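Local coordinates for protein NAD-dependent epimerase/dehydratase (Methylobacillus flagellatus KT, PDB 3GPI) that is of unknown function but probably binds a nicotinamide dinucleotide and acts in an epimerase-, dehydratase- or dehydrogenase-type reaction, at residues Ser108-Tyr113 with Lys247-Ala252; Thr182-Arg187 with Val212-Pro217; Ala191-Tyr196 with Ser257-Ile262. All coordinates share one frame; numbering follows the deposited sequence.

Contact 1: Ser108-Tyr113 with Lys247-Ala252; sequences SSTGVY and KKLSNA
Lys247 reaches the turn after strand 103-109 with a long, bent side chain. CG sits in the crowded position between the backbone N and the carbonyl carbon (chi1 65°), and a bend at chi2 (-97°) folds the chain before CD, CE and NZ run on extended. CE passes alongside Tyr113 CB, and the ammonium NZ ends 2.9 Å from Tyr113 O, in the plane of that carbonyl. A second, weak hydrogen bond joins NZ to Thr110 O, and a water 3.0 Å from NZ accepts from it and also meets Thr110 OG1 at 2.9 Å. Lysine suits this place because its flexible apolar stem packs on carbon while one charged tip collects carbonyl oxygens in a largely buried setting.

Lys248 belongs to the short strand 248-249, whose backbone pairs with strand 120-121. Thr110-Val112 form a 3-10 segment at the carboxyl end of a central parallel strand of the Rossmann-type sheet, the edge along which proteins of this fold commonly bind their nucleotide and substrate. The turn is opened by Ser109, whose OG accepts from Gly111 N at 2.9 Å in an ST turn.

Leu249 divides its two branches between two residues. CD1 presses into Thr110, 3.4 Å from its CB, tighter than usual for carbons, while CD2 lies 4.0 Å from Tyr113 CD2, oblique to the ring. The phenol OH leads elsewhere, to Arg153 on strand 149-158, so the ring offers its carbon flank to leucine and its polar end to an arginine. Beyond it, Ser250 OG accepts from Ala252 N, 3.2 Å away, in a second ST turn that leads into helix 252-256; Asn251 sits at that helix's N-cap position and turns its ND2 to Thr213 O and Asn215 OD1.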
loop_
_atom_site.group_PDB
_atom_site.type_symbol
_atom_site.label_atom_id
_atom_site.label_comp_id
_atom_site.label_asym_id
_atom_site.label_seq_id
_atom_site.Cartn_x
_atom_site.Cartn_y
_atom_site.Cartn_z
ATOM N N SER A 108 -3.083 4.824 -2.288
ATOM C CA SER A 108 -4.406 4.969 -1.678
ATOM C C SER A 108 -4.748 3.665 -0.976
ATOM O O SER A 108 -3.870 2.832 -0.706
ATOM C CB SER A 108 -5.365 5.272 -2.802
ATOM O OG SER A 108 -6.706 5.498 -2.342
ATOM N N SER A 109 -6.031 3.463 -0.678
ATOM C CA SER A 109 -6.493 2.304 0.065
ATOM C C SER A 109 -7.766 1.736 -0.525
ATOM O O SER A 109 -8.642 2.502 -0.929
ATOM C CB SER A 109 -6.843 2.766 1.490
ATOM O OG SER A 109 -7.446 1.701 2.227
ATOM N N THR A 110 -7.907 0.409 -0.542
ATOM C CA THR A 110 -9.183 -0.216 -0.925
ATOM C C THR A 110 -10.297 0.063 0.090
ATOM O O THR A 110 -11.445 -0.298 -0.195
ATOM C CB THR A 110 -9.041 -1.697 -1.186
ATOM O OG1 THR A 110 -8.455 -2.305 -0.029
ATOM C CG2 THR A 110 -8.123 -1.939 -2.426
ATOM N N GLY A 111 -9.985 0.707 1.212
ATOM C CA GLY A 111 -11.044 1.058 2.189
ATOM C C GLY A 111 -11.982 2.072 1.584
ATOM O O GLY A 111 -13.078 2.278 2.114
ATOM N N VAL A 112 -11.628 2.707 0.466
ATOM C CA VAL A 112 -12.560 3.621 -0.208
ATOM C C VAL A 112 -13.773 2.884 -0.710
ATOM O O VAL A 112 -14.845 3.506 -0.877
ATOM C CB VAL A 112 -11.919 4.429 -1.365
ATOM C CG1 VAL A 112 -10.762 5.281 -0.828
ATOM C CG2 VAL A 112 -11.425 3.557 -2.498
ATOM N N TYR A 113 -13.657 1.580 -0.922
ATOM C CA TYR A 113 -14.812 0.743 -1.270
ATOM C C TYR A 113 -15.515 0.395 0.023
ATOM O O TYR A 113 -15.242 -0.649 0.628
ATOM C CB TYR A 113 -14.357 -0.545 -1.978
ATOM C CG TYR A 113 -13.697 -0.316 -3.307
ATOM C CD1 TYR A 113 -14.447 -0.041 -4.448
ATOM C CD2 TYR A 113 -12.317 -0.420 -3.439
ATOM C CE1 TYR A 113 -13.827 0.150 -5.672
ATOM C CE2 TYR A 113 -11.700 -0.229 -4.652
ATOM C CZ TYR A 113 -12.449 0.043 -5.758
ATOM O OH TYR A 113 -11.806 0.232 -6.975
ATOM N N LYS A 247 -15.689 -7.199 1.169
ATOM C CA LYS A 247 -15.851 -7.490 -0.269
ATOM C C LYS A 247 -14.650 -8.233 -0.754
ATOM O O LYS A 247 -13.683 -8.364 -0.009
ATOM C CB LYS A 247 -15.995 -6.196 -1.087
ATOM C CG LYS A 247 -14.735 -5.332 -1.068
ATOM C CD LYS A 247 -14.790 -4.235 -0.057
ATOM C CE LYS A 247 -13.363 -3.723 0.179
ATOM N NZ LYS A 247 -13.315 -2.708 1.230
ATOM N N LYS A 248 -14.704 -8.702 -1.993
ATOM C CA LYS A 248 -13.546 -9.348 -2.612
ATOM C C LYS A 248 -13.025 -8.398 -3.642
ATOM O O LYS A 248 -13.775 -7.793 -4.386
ATOM C CB LYS A 248 -13.941 -10.666 -3.284
ATOM C CG LYS A 248 -14.457 -11.711 -2.282
ATOM C CD LYS A 248 -14.962 -12.986 -2.966
ATOM C CE LYS A 248 -16.283 -12.736 -3.689
ATOM N NZ LYS A 248 -17.015 -14.000 -4.039
ATOM N N LEU A 249 -11.716 -8.255 -3.681
ATOM C CA LEU A 249 -11.108 -7.346 -4.638
ATOM C C LEU A 249 -10.292 -8.093 -5.675
ATOM O O LEU A 249 -9.454 -8.944 -5.355
ATOM C CB LEU A 249 -10.227 -6.355 -3.865
ATOM C CG LEU A 249 -10.929 -5.449 -2.882
ATOM C CD1 LEU A 249 -9.964 -4.886 -1.856
ATOM C CD2 LEU A 249 -11.650 -4.360 -3.641
ATOM N N SER A 250 -10.581 -7.806 -6.951
ATOM C CA SER A 250 -9.886 -8.397 -8.076
ATOM C C SER A 250 -8.612 -7.640 -8.436
ATOM O O SER A 250 -8.627 -6.436 -8.598
ATOM C CB SER A 250 -10.792 -8.352 -9.308
ATOM O OG SER A 250 -10.073 -8.834 -10.435
ATOM N N ASN A 251 -7.532 -8.386 -8.617
ATOM C CA ASN A 251 -6.284 -7.825 -9.115
ATOM C C ASN A 251 -6.044 -8.088 -10.595
ATOM O O ASN A 251 -4.900 -8.117 -11.037
ATOM C CB ASN A 251 -5.108 -8.369 -8.291
ATOM C CG ASN A 251 -4.836 -9.863 -8.496
ATOM O OD1 ASN A 251 -5.545 -10.585 -9.210
ATOM N ND2 ASN A 251 -3.770 -10.332 -7.859
ATOM N N ALA A 252 -7.113 -8.222 -11.373
ATOM C CA ALA A 252 -6.977 -8.523 -12.786
ATOM C C ALA A 252 -6.080 -7.527 -13.528
ATOM O O ALA A 252 -5.271 -7.936 -14.373
ATOM C CB ALA A 252 -8.390 -8.539 -13.443
HETATM O O HOH W 1 -10.453 -2.745 2.062
#

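Contact 2: Thr182-Arg187 with Val212-Pro217; sequences TNRIHR and VTDNQP. With EDO (1,2-ethanediol), chain C; EDO (1,2-ethanediol), chain B.
Asp214 N donates to Arg184 O at 2.9 Å, a nearly axial backbone hydrogen bond between strand residues 184-186 and the loop that follows strand 209-212. Next to it the Arg184 and Asp214 side chains run alongside each other in the same direction. Asp214 OD2 rests 3.3 Å from the arginine's CG methylene, but the charged groups stop short of a salt bridge, their planes 50° apart. At one end of the contact Pro217 CA makes a CA-H...O contact with Thr182 O at 3.1 Å, and its CB touches Asn183 OD1. At the other, Ile185 CG1 packs on Val212 CG1 at 3.8 Å, and both branched side chains also pack on Phe154 of strand 149-158.

Water links the polar groups. One molecule accepts from Arg184 NH1 and donates to Asp214 OD2 and to Gln216 O; another accepts from Arg184 N and donates to Asp214 OD1. A third bridges Asn183 OD1 and Thr213 OG1, a hydroxyl also bonded to Ser155. A bend at chi3 (45°) turns the Arg184 guanidinium toward Thr182, whose OG1 lies at its edge; NE donates to O1 of the chain B ethanediol, probably from the crystallisation liquor, 2.9 Å away. The carboxylate is fixed by an Asx turn: Gln216 N, 2.9 Å from Asp214 OD1, meets it from above the carboxylate plane. Aspartate suits the bend because its short side chain serves loop backbone and waters at once.

Asn183 spends its amide on Lys247 O and Leu249 N. Strand 181-186 pairs with strand 149-158 and, through Thr182 and Leu218, antiparallel with strand 218-219, while Tyr266 and Tyr270 of helix 266-277 and Leu223 of helix 220-230 pack against Arg184.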
loop_
_atom_site.group_PDB
_atom_site.type_symbol
_atom_site.label_atom_id
_atom_site.label_comp_id
_atom_site.label_asym_id
_atom_site.label_seq_id
_atom_site.Cartn_x
_atom_site.Cartn_y
_atom_site.Cartn_z
ATOM N N THR A 182 -11.366 -10.837 3.619
ATOM C CA THR A 182 -10.146 -10.060 3.831
ATOM C C THR A 182 -9.293 -10.111 2.568
ATOM O O THR A 182 -9.177 -11.181 1.917
ATOM C CB THR A 182 -9.338 -10.574 5.067
ATOM O OG1 THR A 182 -8.932 -11.946 4.874
ATOM C CG2 THR A 182 -10.158 -10.454 6.352
ATOM N N ASN A 183 -8.683 -8.965 2.272
ATOM C CA ASN A 183 -7.868 -8.754 1.069
ATOM C C ASN A 183 -6.541 -8.242 1.544
ATOM O O ASN A 183 -6.460 -7.424 2.464
ATOM C CB ASN A 183 -8.510 -7.725 0.166
ATOM C CG ASN A 183 -9.883 -8.146 -0.321
ATOM O OD1 ASN A 183 -10.017 -8.887 -1.285
ATOM N ND2 ASN A 183 -10.912 -7.684 0.375
ATOM N N ARG A 184 -5.485 -8.718 0.907
ATOM C CA ARG A 184 -4.119 -8.354 1.376
ATOM C C ARG A 184 -3.099 -8.187 0.259
ATOM O O ARG A 184 -3.282 -8.690 -0.849
ATOM C CB ARG A 184 -3.554 -9.427 2.338
ATOM C CG ARG A 184 -3.256 -10.762 1.630
ATOM C CD ARG A 184 -3.050 -12.004 2.538
ATOM N NE ARG A 184 -4.114 -11.949 3.526
ATOM C CZ ARG A 184 -5.393 -12.087 3.241
ATOM N NH1 ARG A 184 -5.797 -12.567 2.072
ATOM N NH2 ARG A 184 -6.268 -11.789 4.165
ATOM N N ILE A 185 -2.028 -7.469 0.574
ATOM C CA ILE A 185 -0.882 -7.356 -0.305
ATOM C C ILE A 185 0.338 -7.389 0.594
ATOM O O ILE A 185 0.412 -6.697 1.590
ATOM C CB ILE A 185 -0.978 -6.052 -1.180
ATOM C CG1 ILE A 185 0.160 -5.981 -2.220
ATOM C CG2 ILE A 185 -1.018 -4.800 -0.318
ATOM C CD1 ILE A 185 -0.005 -6.976 -3.425
ATOM N N HIS A 186 1.333 -8.184 0.213
ATOM C CA HIS A 186 2.560 -8.201 0.980
ATOM C C HIS A 186 3.336 -6.912 0.700
ATOM O O HIS A 186 3.395 -6.448 -0.450
ATOM C CB HIS A 186 3.402 -9.392 0.520
ATOM C CG HIS A 186 4.572 -9.699 1.415
ATOM N ND1 HIS A 186 5.704 -8.896 1.480
ATOM C CD2 HIS A 186 4.785 -10.734 2.263
ATOM C CE1 HIS A 186 6.559 -9.434 2.338
ATOM N NE2 HIS A 186 6.033 -10.553 2.817
ATOM N N ARG A 187 3.917 -6.326 1.738
ATOM C CA ARG A 187 4.756 -5.129 1.591
ATOM C C ARG A 187 5.705 -5.217 0.400
ATOM O O ARG A 187 5.863 -4.251 -0.355
ATOM C CB ARG A 187 5.568 -4.905 2.864
ATOM C CG ARG A 187 6.513 -3.695 2.832
ATOM C CD ARG A 187 7.656 -3.907 3.854
ATOM N NE ARG A 187 8.608 -4.927 3.431
ATOM C CZ ARG A 187 9.654 -5.326 4.137
ATOM N NH1 ARG A 187 9.884 -4.806 5.334
ATOM N NH2 ARG A 187 10.432 -6.286 3.667
ATOM N N VAL A 212 -4.213 -2.848 -5.801
ATOM C CA VAL A 212 -2.990 -3.601 -5.505
ATOM C C VAL A 212 -3.331 -4.579 -4.405
ATOM O O VAL A 212 -3.438 -4.196 -3.233
ATOM C CB VAL A 212 -1.860 -2.631 -5.104
ATOM C CG1 VAL A 212 -0.551 -3.397 -4.972
ATOM C CG2 VAL A 212 -1.637 -1.601 -6.200
ATOM N N THR A 213 -3.521 -5.825 -4.812
ATOM C CA THR A 213 -3.980 -6.895 -3.906
ATOM C C THR A 213 -3.539 -8.231 -4.482
ATOM O O THR A 213 -3.219 -8.311 -5.670
ATOM C CB THR A 213 -5.506 -6.787 -3.663
ATOM O OG1 THR A 213 -5.888 -7.557 -2.519
ATOM C CG2 THR A 213 -6.303 -7.231 -4.891
ATOM N N ASP A 214 -3.480 -9.262 -3.644
ATOM C CA ASP A 214 -3.019 -10.555 -4.144
ATOM C C ASP A 214 -4.155 -11.372 -4.749
ATOM O O ASP A 214 -5.243 -10.847 -4.918
ATOM C CB ASP A 214 -2.219 -11.333 -3.093
ATOM C CG ASP A 214 -3.098 -12.014 -2.029
ATOM O OD1 ASP A 214 -4.331 -12.131 -2.183
ATOM O OD2 ASP A 214 -2.495 -12.514 -1.070
ATOM N N ASN A 215 -3.885 -12.618 -5.095
ATOM C CA ASN A 215 -4.843 -13.438 -5.842
ATOM C C ASN A 215 -5.971 -14.046 -5.024
ATOM O O ASN A 215 -6.938 -14.567 -5.633
ATOM C CB ASN A 215 -4.107 -14.620 -6.490
ATOM C CG ASN A 215 -3.137 -14.214 -7.567
ATOM O OD1 ASN A 215 -3.227 -13.183 -8.199
ATOM N ND2 ASN A 215 -2.213 -15.114 -7.808
ATOM N N GLN A 216 -5.889 -14.032 -3.684
ATOM C CA GLN A 216 -6.836 -14.857 -2.909
ATOM C C GLN A 216 -7.398 -14.154 -1.696
ATOM O O GLN A 216 -6.883 -14.323 -0.603
ATOM C CB GLN A 216 -6.186 -16.178 -2.471
ATOM C CG GLN A 216 -5.872 -17.144 -3.648
ATOM C CD GLN A 216 -5.537 -18.549 -3.188
ATOM O OE1 GLN A 216 -6.216 -19.121 -2.356
ATOM N NE2 GLN A 216 -4.458 -19.130 -3.741
ATOM N N PRO A 217 -8.485 -13.411 -1.863
ATOM C CA PRO A 217 -9.216 -12.959 -0.682
ATOM C C PRO A 217 -9.751 -14.195 0.050
ATOM O O PRO A 217 -10.054 -15.216 -0.549
ATOM C CB PRO A 217 -10.375 -12.136 -1.261
ATOM C CG PRO A 217 -10.297 -12.226 -2.742
ATOM C CD PRO A 217 -9.167 -13.104 -3.133
HETATM C C1 EDO C . -9.947 -6.644 3.628
HETATM O O1 EDO C . -8.923 -7.010 4.510
HETATM C C2 EDO C . -9.488 -5.570 2.701
HETATM O O2 EDO C . -10.522 -4.964 1.982
HETATM C C1 EDO B . -4.120 -9.489 6.441
HETATM O O1 EDO B . -3.401 -10.565 5.942
HETATM C C2 EDO B . -5.462 -9.742 5.843
HETATM O O2 EDO B . -6.292 -10.022 6.936
HETATM O O HOH W 2 -7.810 -9.485 -2.913
HETATM O O HOH W 3 -4.252 -14.212 0.169
HETATM O O HOH W 4 -6.305 -10.735 -0.981
#

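Contact 3: Ala191-Tyr196 with Ser257-Ile262; sequences AAFIAY and SGYQLI
Phe193, Tyr196 and Tyr259 all hold CG anti to the backbone N, each chi1 within a few degrees of 180°, which brings the three rings together. Phe193 meets Tyr259 twice: its CB makes a CH-pi contact over the face of that ring, 4.1 Å from the centroid, and its CD1 edge comes down at Tyr259 CG, in an offset edge-to-face pair with planes at 63°. Tyr196 and Tyr259 run antiparallel alongside each other, their rings oblique, with Tyr196 CD2 3.8 Å from Tyr259 CB.

This aromatic cluster joins helix 187-201, which flanks the Rossmann-type sheet, to the loop between helices 252-256 and 266-277. Tyrosine fits at both places because its ring packs while its hydroxyl finds a polar partner. Tyr196 OH donates to Ser257 O at 2.7 Å from above the carbonyl plane, and Tyr259 OH, 3.2 Å from Ala192 CB, bonds to Asp189. The alanine methyl is short enough for that hydroxyl to pack on it. Ser257 OG accepts from Tyr259 N in an ST turn and is also hydrogen-bonded to Leu254 O of helix 252-256. Gly258 has a positive phi (96°), which glycine accepts readily, and its carbonyl carbon lies near Tyr196 OH.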
loop_
_atom_site.group_PDB
_atom_site.type_symbol
_atom_site.label_atom_id
_atom_site.label_comp_id
_atom_site.label_asym_id
_atom_site.label_seq_id
_atom_site.Cartn_x
_atom_site.Cartn_y
_atom_site.Cartn_z
ATOM N N ALA A 191 5.763 -2.757 -2.937
ATOM C CA ALA A 191 6.919 -1.995 -3.338
ATOM C C ALA A 191 7.403 -2.406 -4.719
ATOM O O ALA A 191 7.725 -1.528 -5.533
ATOM C CB ALA A 191 8.046 -2.214 -2.319
ATOM N N ALA A 192 7.494 -3.709 -4.951
ATOM C CA ALA A 192 8.016 -4.188 -6.233
ATOM C C ALA A 192 7.064 -3.848 -7.368
ATOM O O ALA A 192 7.499 -3.596 -8.485
ATOM C CB ALA A 192 8.274 -5.682 -6.192
ATOM N N PHE A 193 5.757 -3.807 -7.119
ATOM C CA PHE A 193 4.835 -3.423 -8.196
ATOM C C PHE A 193 5.035 -1.952 -8.544
ATOM O O PHE A 193 5.058 -1.570 -9.734
ATOM C CB PHE A 193 3.383 -3.684 -7.770
ATOM C CG PHE A 193 2.368 -3.278 -8.820
ATOM C CD1 PHE A 193 2.409 -3.819 -10.077
ATOM C CD2 PHE A 193 1.353 -2.387 -8.507
ATOM C CE1 PHE A 193 1.478 -3.472 -11.042
ATOM C CE2 PHE A 193 0.408 -2.006 -9.466
ATOM C CZ PHE A 193 0.478 -2.554 -10.726
ATOM N N ILE A 194 5.194 -1.095 -7.550
ATOM C CA ILE A 194 5.483 0.315 -7.866
ATOM C C ILE A 194 6.807 0.462 -8.615
ATOM O O ILE A 194 6.881 1.182 -9.621
ATOM C CB ILE A 194 5.522 1.188 -6.620
ATOM C CG1 ILE A 194 4.160 1.141 -5.922
ATOM C CG2 ILE A 194 5.933 2.613 -6.982
ATOM C CD1 ILE A 194 4.166 1.767 -4.552
ATOM N N ALA A 195 7.839 -0.280 -8.203
ATOM C CA ALA A 195 9.109 -0.243 -8.949
ATOM C C ALA A 195 8.928 -0.744 -10.347
ATOM O O ALA A 195 9.534 -0.182 -11.286
ATOM C CB ALA A 195 10.197 -1.051 -8.240
ATOM N N TYR A 196 8.099 -1.768 -10.524
ATOM C CA TYR A 196 7.834 -2.288 -11.864
ATOM C C TYR A 196 7.142 -1.222 -12.719
ATOM O O TYR A 196 7.530 -1.004 -13.904
ATOM C CB TYR A 196 6.989 -3.557 -11.774
ATOM C CG TYR A 196 6.511 -4.125 -13.078
ATOM C CD1 TYR A 196 7.381 -4.868 -13.874
ATOM C CD2 TYR A 196 5.178 -3.979 -13.481
ATOM C CE1 TYR A 196 6.947 -5.428 -15.036
ATOM C CE2 TYR A 196 4.735 -4.536 -14.694
ATOM C CZ TYR A 196 5.639 -5.263 -15.440
ATOM O OH TYR A 196 5.211 -5.829 -16.637
ATOM N N SER A 257 -0.799 -6.172 -16.220
ATOM C CA SER A 257 0.358 -5.285 -16.424
ATOM C C SER A 257 1.594 -6.098 -16.673
ATOM O O SER A 257 2.615 -5.530 -17.105
ATOM C CB SER A 257 0.623 -4.399 -15.190
ATOM O OG SER A 257 1.158 -5.195 -14.125
ATOM N N GLY A 258 1.546 -7.398 -16.368
ATOM C CA GLY A 258 2.708 -8.268 -16.512
ATOM C C GLY A 258 3.484 -8.451 -15.219
ATOM O O GLY A 258 4.419 -9.250 -15.184
ATOM N N TYR A 259 3.096 -7.715 -14.177
ATOM C CA TYR A 259 3.781 -7.860 -12.902
ATOM C C TYR A 259 3.567 -9.266 -12.353
ATOM O O TYR A 259 2.450 -9.787 -12.396
ATOM C CB TYR A 259 3.276 -6.799 -11.902
ATOM C CG TYR A 259 3.953 -7.011 -10.556
ATOM C CD1 TYR A 259 5.300 -6.683 -10.389
ATOM C CD2 TYR A 259 3.259 -7.565 -9.479
ATOM C CE1 TYR A 259 5.971 -6.904 -9.187
ATOM C CE2 TYR A 259 3.901 -7.765 -8.271
ATOM C CZ TYR A 259 5.249 -7.471 -8.141
ATOM O OH TYR A 259 5.917 -7.720 -6.981
ATOM N N GLN A 260 4.632 -9.865 -11.822
ATOM C CA GLN A 260 4.562 -11.213 -11.217
ATOM C C GLN A 260 4.657 -11.129 -9.703
ATOM O O GLN A 260 5.642 -10.675 -9.138
ATOM C CB GLN A 260 5.651 -12.130 -11.751
ATOM C CG GLN A 260 5.401 -12.473 -13.215
ATOM C CD GLN A 260 6.481 -13.341 -13.800
ATOM O OE1 GLN A 260 7.654 -12.968 -13.812
ATOM N NE2 GLN A 260 6.088 -14.496 -14.324
ATOM N N LEU A 261 3.579 -11.530 -9.033
ATOM C CA LEU A 261 3.608 -11.502 -7.582
ATOM C C LEU A 261 4.679 -12.398 -6.971
ATOM O O LEU A 261 4.829 -13.576 -7.349
ATOM C CB LEU A 261 2.238 -11.905 -7.041
ATOM C CG LEU A 261 1.109 -10.894 -7.253
ATOM C CD1 LEU A 261 -0.262 -11.576 -7.250
ATOM C CD2 LEU A 261 1.144 -9.710 -6.258
ATOM N N ILE A 262 5.403 -11.836 -6.020
ATOM C CA ILE A 262 6.363 -12.607 -5.220
ATOM C C ILE A 262 5.592 -13.570 -4.312
ATOM O O ILE A 262 5.985 -14.722 -4.143
ATOM C CB ILE A 262 7.220 -11.680 -4.347
ATOM C CG1 ILE A 262 8.006 -10.690 -5.223
ATOM C CG2 ILE A 262 8.204 -12.476 -3.450
ATOM C CD1 ILE A 262 8.583 -9.543 -4.420
#

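Contacts 1 and 2 are close neighbours, their centres about 9 Å apart, and are joined directly through the side chains of Asn183 and Asn251, each of which reaches into the other contact. Contact 3 stands farther off, its centre about 13 Å from contact 2 and about 17 Å from contact 1. It meets contact 2 through Leu261, whose CD1 is 3.5 Å from Asn215 OD1, and through Phe193 CD2, 3.9 Å from Val212 CG2. Strand 181-186 runs straight into helix 187-201, so contacts 2 and 3 share one continuous piece of chain. An ethanediol, probably from the crystallisation liquor, lies beside Asn183 and near Lys247, and may mark a pocket between contacts 1 and 2.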